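Local coordinates for prephenate dehydrogenase (Corynebacterium glutamicum ATCC 13032, PDB 3KTD) that probably catalyses the NAD(P)-dependent oxidative decarboxylation of prephenate to 4-hydroxyphenylpyruvate, a step towards tyrosine, at the interface of chains A and B. Coordinates in Å, arbitrary orientation; residue numbers count along the deposited sequence, not the author numbering. Chains: chain A/B, Prephenate dehydrogenase.

The interface of chains A and B. Residues chain A 206-207, 210; chain B 262, 280, 283-284.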
loop_
_atom_site.group_PDB
_atom_site.type_symbol
_atom_site.label_atom_id
_atom_site.label_comp_id
_atom_site.label_asym_id
_atom_site.label_seq_id
_atom_site.Cartn_x
_atom_site.Cartn_y
_atom_site.Cartn_z
ATOM N N GLU A 206 6.818 -6.821 -4.155
ATOM C CA GLU A 206 7.138 -7.738 -5.253
ATOM C C GLU A 206 6.466 -9.098 -4.988
ATOM O O GLU A 206 5.822 -9.675 -5.872
ATOM C CB GLU A 206 8.654 -7.968 -5.396
ATOM C CG GLU A 206 9.574 -6.721 -5.514
ATOM C CD GLU A 206 9.434 -5.925 -6.809
ATOM O OE1 GLU A 206 8.417 -6.056 -7.531
ATOM O OE2 GLU A 206 10.359 -5.134 -7.086
ATOM N N THR A 207 6.630 -9.586 -3.759
ATOM C CA THR A 207 6.127 -10.887 -3.355
ATOM C C THR A 207 4.630 -11.003 -3.586
ATOM O O THR A 207 4.156 -12.012 -4.099
ATOM C CB THR A 207 6.406 -11.153 -1.866
ATOM O OG1 THR A 207 7.789 -10.913 -1.582
ATOM C CG2 THR A 207 6.053 -12.591 -1.513
ATOM N N ILE A 210 3.551 -11.303 -7.299
ATOM C CA ILE A 210 3.798 -12.635 -7.843
ATOM C C ILE A 210 2.702 -13.604 -7.393
ATOM O O ILE A 210 2.101 -14.296 -8.229
ATOM C CB ILE A 210 5.171 -13.177 -7.425
ATOM C CG1 ILE A 210 6.286 -12.353 -8.069
ATOM C CG2 ILE A 210 5.315 -14.643 -7.838
ATOM C CD1 ILE A 210 7.656 -12.665 -7.518
ATOM N N ILE B 262 8.774 -17.365 -1.706
ATOM C CA ILE B 262 9.390 -16.220 -2.377
ATOM C C ILE B 262 10.279 -15.415 -1.431
ATOM O O ILE B 262 11.391 -15.034 -1.783
ATOM C CB ILE B 262 8.314 -15.289 -2.961
ATOM C CG1 ILE B 262 7.567 -15.989 -4.094
ATOM C CG2 ILE B 262 8.940 -14.011 -3.476
ATOM C CD1 ILE B 262 6.290 -15.306 -4.473
ATOM N N LEU B 280 13.445 -11.915 -7.827
ATOM C CA LEU B 280 12.310 -11.274 -7.173
ATOM C C LEU B 280 11.900 -9.981 -7.862
ATOM O O LEU B 280 10.734 -9.807 -8.225
ATOM C CB LEU B 280 12.630 -10.982 -5.707
ATOM C CG LEU B 280 11.440 -10.470 -4.889
ATOM C CD1 LEU B 280 10.309 -11.477 -4.955
ATOM C CD2 LEU B 280 11.838 -10.187 -3.449
ATOM N N ASN B 283 10.469 -10.697 -11.599
ATOM C CA ASN B 283 9.154 -11.346 -11.570
ATOM C C ASN B 283 8.133 -10.421 -10.945
ATOM O O ASN B 283 6.981 -10.348 -11.390
ATOM C CB ASN B 283 9.199 -12.644 -10.763
ATOM C CG ASN B 283 10.137 -13.667 -11.352
ATOM O OD1 ASN B 283 10.524 -13.579 -12.516
ATOM N ND2 ASN B 283 10.516 -14.645 -10.546
ATOM N N GLY B 284 8.561 -9.724 -9.896
ATOM C CA GLY B 284 7.706 -8.758 -9.234
ATOM C C GLY B 284 7.295 -7.672 -10.202
ATOM O O GLY B 284 6.111 -7.475 -10.451
#
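A:Ile210, on helix 187-214 of chain A, pushes into the groove between two helices of chain B, 249-271 and 278-292, and its two branches serve different walls. On the short branch, CG2 of A:Ile210 meets CD1 of B:Ile262 at 3.6 Å, the side chains crossing at a slant. The long branch goes the other way, with CG1 beside the backbone N (chi1 -67°) and the chain then extended (chi2 170°). This carries CD1 of A:Ile210 to 3.6 Å from CB of B:Asn283. The same CD1 of A:Ile210 lies 3.9 Å from CD1 of B:Leu280. B:Asn283 thus offers its methylene, not its amide, to the isoleucine.

One turn earlier on the same helix, A:Thr207 covers the other branch of B:Ile262. The two side chains run past each other in opposite directions, and the methyl CG2 of A:Thr207 lies 3.8 Å from CG2 of B:Ile262.

A:Glu206 touches chain B in two places. Its aliphatic part rests on the leucine, CB of A:Glu206 lying 3.8 Å from CG of B:Leu280. Its chain bends at chi2 (-69°), which brings the carboxylate over the backbone of B:Gly284. There OE1 of A:Glu206 is 3.3 Å from CA of B:Gly284. With no side chain on that glycine, carboxylate and helix backbone can come close.

The patch is one part of a two-fold symmetric interface, repeated with the chains exchanged. It lies in the helical dimerization region typical of the family, where this fitting of a side chain of helix 187-214 between two partner helices probably helps hold the dimer together.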